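Side-chain contacts in RNA-binding protein Smaug (Drosophila melanogaster, PDB 1OXJ), which recognises RNA through its SAM domain and probably represses translation of the messages it binds in the fly embryo: residues Leu12-Leu17 with Lys21-Phe26; Glu75-Gln80 with Ile119-Asn124. All coordinates share one frame; numbering follows the deposited sequence.

Interaction 1. Residues Leu12-Leu17 with Lys21-Phe26; sequences LWLKSL and KYIELF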
loop_
_atom_site.group_PDB
_atom_site.type_symbol
_atom_site.label_atom_id
_atom_site.label_comp_id
_atom_site.label_asym_id
_atom_site.label_seq_id
_atom_site.Cartn_x
_atom_site.Cartn_y
_atom_site.Cartn_z
ATOM N N LEU A 12 -4.824 -3.168 11.073
ATOM C CA LEU A 12 -3.537 -2.486 11.045
ATOM C C LEU A 12 -3.659 -1.170 10.279
ATOM O O LEU A 12 -3.068 -0.157 10.659
ATOM C CB LEU A 12 -2.478 -3.388 10.405
ATOM C CG LEU A 12 -1.019 -2.895 10.357
ATOM C CD1 LEU A 12 -0.873 -1.809 9.315
ATOM C CD2 LEU A 12 -0.588 -2.371 11.730
ATOM N N TRP A 13 -4.435 -1.182 9.200
ATOM C CA TRP A 13 -4.623 0.024 8.402
ATOM C C TRP A 13 -5.294 1.103 9.249
ATOM O O TRP A 13 -4.825 2.236 9.308
ATOM C CB TRP A 13 -5.480 -0.287 7.164
ATOM C CG TRP A 13 -5.716 0.909 6.269
ATOM C CD1 TRP A 13 -4.764 1.688 5.671
ATOM C CD2 TRP A 13 -6.984 1.415 5.828
ATOM N NE1 TRP A 13 -5.364 2.647 4.876
ATOM C CE2 TRP A 13 -6.724 2.500 4.956
ATOM C CE3 TRP A 13 -8.316 1.054 6.082
ATOM C CZ2 TRP A 13 -7.749 3.228 4.335
ATOM C CZ3 TRP A 13 -9.336 1.781 5.465
ATOM C CH2 TRP A 13 -9.041 2.855 4.601
ATOM N N LEU A 14 -6.395 0.753 9.905
ATOM C CA LEU A 14 -7.096 1.719 10.745
ATOM C C LEU A 14 -6.185 2.278 11.841
ATOM O O LEU A 14 -6.221 3.474 12.143
ATOM C CB LEU A 14 -8.324 1.079 11.384
ATOM C CG LEU A 14 -9.454 0.693 10.430
ATOM C CD1 LEU A 14 -10.583 0.037 11.232
ATOM C CD2 LEU A 14 -9.963 1.930 9.719
ATOM N N LYS A 15 -5.398 1.403 12.455
ATOM C CA LYS A 15 -4.468 1.826 13.497
ATOM C C LYS A 15 -3.493 2.865 12.940
ATOM O O LYS A 15 -3.077 3.791 13.646
ATOM C CB LYS A 15 -3.688 0.615 14.032
ATOM C CG LYS A 15 -4.495 -0.283 14.966
ATOM C CD LYS A 15 -3.732 -1.547 15.333
ATOM C CE LYS A 15 -4.477 -2.367 16.381
ATOM N NZ LYS A 15 -3.766 -3.648 16.683
ATOM N N SER A 16 -3.144 2.724 11.662
ATOM C CA SER A 16 -2.204 3.649 11.037
ATOM C C SER A 16 -2.802 5.030 10.785
ATOM O O SER A 16 -2.071 6.006 10.607
ATOM C CB SER A 16 -1.674 3.064 9.718
ATOM O OG SER A 16 -2.589 3.248 8.651
ATOM N N LEU A 17 -4.129 5.110 10.784
ATOM C CA LEU A 17 -4.837 6.365 10.539
ATOM C C LEU A 17 -5.443 6.922 11.823
ATOM O O LEU A 17 -6.147 7.935 11.797
ATOM C CB LEU A 17 -5.975 6.135 9.541
ATOM C CG LEU A 17 -5.702 5.413 8.218
ATOM C CD1 LEU A 17 -7.032 5.168 7.511
ATOM C CD2 LEU A 17 -4.778 6.234 7.351
ATOM N N LYS A 21 -10.699 2.891 16.384
ATOM C CA LYS A 21 -11.894 2.963 17.216
ATOM C C LYS A 21 -13.069 2.380 16.418
ATOM O O LYS A 21 -14.025 1.852 16.988
ATOM C CB LYS A 21 -12.179 4.429 17.556
ATOM C CG LYS A 21 -13.550 4.721 18.091
ATOM C CD LYS A 21 -13.757 6.240 18.177
ATOM C CE LYS A 21 -15.159 6.588 18.642
ATOM N NZ LYS A 21 -15.367 8.062 18.770
ATOM N N TYR A 22 -12.981 2.473 15.093
ATOM C CA TYR A 22 -14.051 1.984 14.228
ATOM C C TYR A 22 -13.843 0.603 13.620
ATOM O O TYR A 22 -14.499 0.257 12.646
ATOM C CB TYR A 22 -14.309 2.999 13.116
ATOM C CG TYR A 22 -14.810 4.323 13.656
ATOM C CD1 TYR A 22 -13.947 5.413 13.830
ATOM C CD2 TYR A 22 -16.128 4.458 14.065
ATOM C CE1 TYR A 22 -14.401 6.611 14.405
ATOM C CE2 TYR A 22 -16.592 5.641 14.645
ATOM C CZ TYR A 22 -15.728 6.710 14.812
ATOM O OH TYR A 22 -16.208 7.868 15.392
ATOM N N ILE A 23 -12.954 -0.197 14.201
ATOM C CA ILE A 23 -12.703 -1.542 13.674
ATOM C C ILE A 23 -13.981 -2.382 13.513
ATOM O O ILE A 23 -14.146 -3.097 12.517
ATOM C CB ILE A 23 -11.703 -2.321 14.585
ATOM C CG1 ILE A 23 -11.388 -3.691 13.985
ATOM C CG2 ILE A 23 -12.299 -2.516 15.964
ATOM C CD1 ILE A 23 -10.636 -3.636 12.669
ATOM N N GLU A 24 -14.893 -2.304 14.481
ATOM C CA GLU A 24 -16.124 -3.096 14.416
ATOM C C GLU A 24 -17.050 -2.778 13.249
ATOM O O GLU A 24 -17.847 -3.622 12.834
ATOM C CB GLU A 24 -16.910 -2.966 15.720
ATOM C CG GLU A 24 -16.227 -3.608 16.920
ATOM C CD GLU A 24 -15.918 -5.072 16.698
ATOM O OE1 GLU A 24 -16.822 -5.817 16.267
ATOM O OE2 GLU A 24 -14.769 -5.485 16.961
ATOM N N LEU A 25 -16.949 -1.563 12.721
ATOM C CA LEU A 25 -17.782 -1.161 11.601
ATOM C C LEU A 25 -17.557 -2.065 10.393
ATOM O O LEU A 25 -18.480 -2.284 9.601
ATOM C CB LEU A 25 -17.477 0.285 11.208
ATOM C CG LEU A 25 -18.062 0.738 9.869
ATOM C CD1 LEU A 25 -19.579 0.592 9.905
ATOM C CD2 LEU A 25 -17.665 2.168 9.598
ATOM N N PHE A 26 -16.340 -2.594 10.270
ATOM C CA PHE A 26 -15.958 -3.453 9.140
ATOM C C PHE A 26 -16.207 -4.957 9.317
ATOM O O PHE A 26 -15.961 -5.741 8.400
ATOM C CB PHE A 26 -14.478 -3.214 8.800
ATOM C CG PHE A 26 -14.166 -1.791 8.439
ATOM C CD1 PHE A 26 -14.053 -0.810 9.432
ATOM C CD2 PHE A 26 -14.046 -1.412 7.104
ATOM C CE1 PHE A 26 -13.830 0.522 9.099
ATOM C CE2 PHE A 26 -13.822 -0.071 6.753
ATOM C CZ PHE A 26 -13.715 0.895 7.749
#
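Leu14 reaches across to Ile23 and Phe26 with the two methyl groups of its isobutyl chain, a worked example of how one leucine can tie a helix to the chain that follows it. Its CB already points at the partner segment, yet it makes none of the close contacts, which begin at the methyls. The first torsion sets CG beside the backbone N and anti to the carbonyl carbon (chi1 -67°), and CG still lies 4.6 Å from Phe26 CE1. The second torsion (chi2 179°) carries CD1 on in an extended line, and this methyl does most of the touching. It lands on backbone, with Leu14 CD1 3.6 Å from Ile23 CA and 4.1 Å from Tyr22 C. The same atom meets Ile23 CD1 at 3.9 Å, a methyl-to-methyl meeting at the end of the longer isoleucine branch.

In the helical bundle of the SAM domain this fastens helix 10-16 to the 3-10 turns of 21-26, which lead on towards helix 31-34. Only three residues separate the two segments, making the contact a local closure of the chain on itself.

Toward Phe26 the leucine presents both branches. Leu14 CD1 comes within 3.9 Å of Phe26 CE1, while the other methyl, CD2, approaches that same ring carbon at 4.2 Å. The methyls address the ring at a slant. The ring's own edge is turned in plane to the carbonyl oxygens of Tyr22 and Ile23, with Phe26 CD1 3.4 Å from Tyr22 O. Ile10, one helical turn before Leu14, touches both Ile23 and Phe26. Beside Leu14, Trp13 has one face overlain by Leu17 CD1, 3.7 Å above the ring plane, and rests on Ile59 and Leu62 of helix 49-77.

Interaction 2. Residues Glu75-Gln80 with Ile119-Asn124; sequences ELLSGQ and IDIVTN
Leu76 and Ile121 face each other where two helices pass, their CA atoms 7.5 Å apart and both side chains setting out toward the opposite segment. They meet at a slant rather than end on. Ile121 offers its CG2 methyl, which lies anti to its backbone N and touches the root of the leucine, Leu76 CB, at 3.9 Å. Leu76 meanwhile runs past this methyl: with its chain extended (chi2 175°), its CD1 goes on to Val122 CG2, 3.6 Å away. Ile121 CG2 thus lies along the leucine, within 4.1 Å of Leu76 CD1 as well, while Val122 meets only the tip.

Leu77 approaches differently, lying at about a right angle to Ile121. Its CD2 is 4.2 Å from Ile121 CG2, and its CG is equally far from Ile121 CD1, so both branches of the isoleucine are engaged, at the more exposed margin of the contact. On the inner side Leu83 and Ala86 of helix 83-91 also touch Leu76, and Val122 continues onto Leu142 of helix 136-150. The pairing therefore joins the C-terminal turn of helix 49-77 to helix 111-127 within the all-helical PHAT domain. Every group meeting here is aliphatic and no hydrogen bond crosses, which implies that the fit rests on shape, dispersion and the exclusion of water.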
loop_
_atom_site.group_PDB
_atom_site.type_symbol
_atom_site.label_atom_id
_atom_site.label_comp_id
_atom_site.label_asym_id
_atom_site.label_seq_id
_atom_site.Cartn_x
_atom_site.Cartn_y
_atom_site.Cartn_z
ATOM N N GLU A 75 7.000 7.761 -13.747
ATOM C CA GLU A 75 7.977 8.793 -13.423
ATOM C C GLU A 75 9.330 8.289 -12.939
ATOM O O GLU A 75 10.317 9.018 -12.993
ATOM C CB GLU A 75 7.384 9.766 -12.409
ATOM C CG GLU A 75 6.293 10.639 -13.004
ATOM C CD GLU A 75 5.742 11.634 -12.010
ATOM O OE1 GLU A 75 6.543 12.365 -11.384
ATOM O OE2 GLU A 75 4.504 11.692 -11.859
ATOM N N LEU A 76 9.387 7.055 -12.450
ATOM C CA LEU A 76 10.668 6.504 -12.018
ATOM C C LEU A 76 11.394 6.021 -13.266
ATOM O O LEU A 76 12.608 6.183 -13.402
ATOM C CB LEU A 76 10.469 5.333 -11.048
ATOM C CG LEU A 76 10.143 5.688 -9.595
ATOM C CD1 LEU A 76 9.862 4.415 -8.817
ATOM C CD2 LEU A 76 11.304 6.459 -8.974
ATOM N N LEU A 77 10.637 5.427 -14.182
ATOM C CA LEU A 77 11.210 4.927 -15.422
ATOM C C LEU A 77 11.715 6.070 -16.299
ATOM O O LEU A 77 12.639 5.887 -17.091
ATOM C CB LEU A 77 10.169 4.122 -16.203
ATOM C CG LEU A 77 9.742 2.776 -15.618
ATOM C CD1 LEU A 77 8.607 2.201 -16.448
ATOM C CD2 LEU A 77 10.932 1.831 -15.598
ATOM N N SER A 78 11.105 7.244 -16.160
ATOM C CA SER A 78 11.498 8.400 -16.962
ATOM C C SER A 78 12.596 9.203 -16.281
ATOM O O SER A 78 13.221 10.060 -16.905
ATOM C CB SER A 78 10.292 9.306 -17.219
ATOM O OG SER A 78 9.898 9.981 -16.037
ATOM N N GLY A 79 12.832 8.917 -15.004
ATOM C CA GLY A 79 13.850 9.634 -14.261
ATOM C C GLY A 79 13.314 10.939 -13.700
ATOM O O GLY A 79 14.072 11.759 -13.189
ATOM N N GLN A 80 12.001 11.134 -13.793
ATOM C CA GLN A 80 11.368 12.353 -13.294
ATOM C C GLN A 80 11.154 12.359 -11.779
ATOM O O GLN A 80 11.135 13.422 -11.158
ATOM C CB GLN A 80 10.007 12.566 -13.980
ATOM C CG GLN A 80 10.072 12.889 -15.470
ATOM C CD GLN A 80 10.807 14.183 -15.760
ATOM O OE1 GLN A 80 10.462 15.238 -15.224
ATOM N NE2 GLN A 80 11.825 14.112 -16.617
ATOM N N ILE A 119 7.763 -1.906 -6.594
ATOM C CA ILE A 119 8.843 -2.331 -5.709
ATOM C C ILE A 119 10.033 -2.802 -6.543
ATOM O O ILE A 119 11.183 -2.492 -6.222
ATOM C CB ILE A 119 8.402 -3.479 -4.762
ATOM C CG1 ILE A 119 7.415 -2.956 -3.714
ATOM C CG2 ILE A 119 9.622 -4.079 -4.069
ATOM C CD1 ILE A 119 8.006 -1.900 -2.769
ATOM N N ASP A 120 9.766 -3.539 -7.618
ATOM C CA ASP A 120 10.848 -4.025 -8.483
ATOM C C ASP A 120 11.602 -2.865 -9.127
ATOM O O ASP A 120 12.837 -2.854 -9.161
ATOM C CB ASP A 120 10.310 -4.942 -9.589
ATOM C CG ASP A 120 9.865 -6.299 -9.067
ATOM O OD1 ASP A 120 10.401 -6.747 -8.035
ATOM O OD2 ASP A 120 8.991 -6.926 -9.704
ATOM N N ILE A 121 10.856 -1.891 -9.641
ATOM C CA ILE A 121 11.464 -0.724 -10.274
ATOM C C ILE A 121 12.282 0.065 -9.252
ATOM O O ILE A 121 13.412 0.464 -9.535
ATOM C CB ILE A 121 10.395 0.197 -10.876
ATOM C CG1 ILE A 121 9.620 -0.556 -11.961
ATOM C CG2 ILE A 121 11.044 1.454 -11.440
ATOM C CD1 ILE A 121 8.476 0.221 -12.552
ATOM N N VAL A 122 11.714 0.279 -8.067
ATOM C CA VAL A 122 12.400 1.015 -7.008
ATOM C C VAL A 122 13.700 0.330 -6.596
ATOM O O VAL A 122 14.768 0.942 -6.626
ATOM C CB VAL A 122 11.500 1.169 -5.750
ATOM C CG1 VAL A 122 12.325 1.679 -4.562
ATOM C CG2 VAL A 122 10.376 2.141 -6.038
ATOM N N THR A 123 13.617 -0.939 -6.210
ATOM C CA THR A 123 14.814 -1.654 -5.784
ATOM C C THR A 123 15.835 -1.754 -6.914
ATOM O O THR A 123 17.040 -1.806 -6.665
ATOM C CB THR A 123 14.466 -3.064 -5.262
ATOM O OG1 THR A 123 13.849 -3.829 -6.301
ATOM C CG2 THR A 123 13.507 -2.965 -4.079
ATOM N N ASN A 124 15.358 -1.769 -8.156
ATOM C CA ASN A 124 16.257 -1.844 -9.307
ATOM C C ASN A 124 16.927 -0.501 -9.584
ATOM O O ASN A 124 18.114 -0.447 -9.910
ATOM C CB ASN A 124 15.499 -2.299 -10.556
ATOM C CG ASN A 124 15.192 -3.790 -10.544
ATOM O OD1 ASN A 124 14.541 -4.306 -11.456
ATOM N ND2 ASN A 124 15.663 -4.490 -9.512
#

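Along the chain, both segments of interaction 1 come before those of interaction 2, and the two occupy different domains, SAM and PHAT, on opposite sides of the centre of the chain. Their centres are 32 Å apart and their nearest atoms about 15 Å, so neither touches the other. What they have in common is helix 49-77. In its first half Ala51 and Cys58 receive Tyr22 and Leu17 from the segments of 12-17 with 21-26, while its last turn supplies the leucines of 75-80 with 119-124. One long helix thus belongs to both bundles, an arrangement consistent with the PHAT domain being carried in a defined position relative to the RNA-recognising SAM domain.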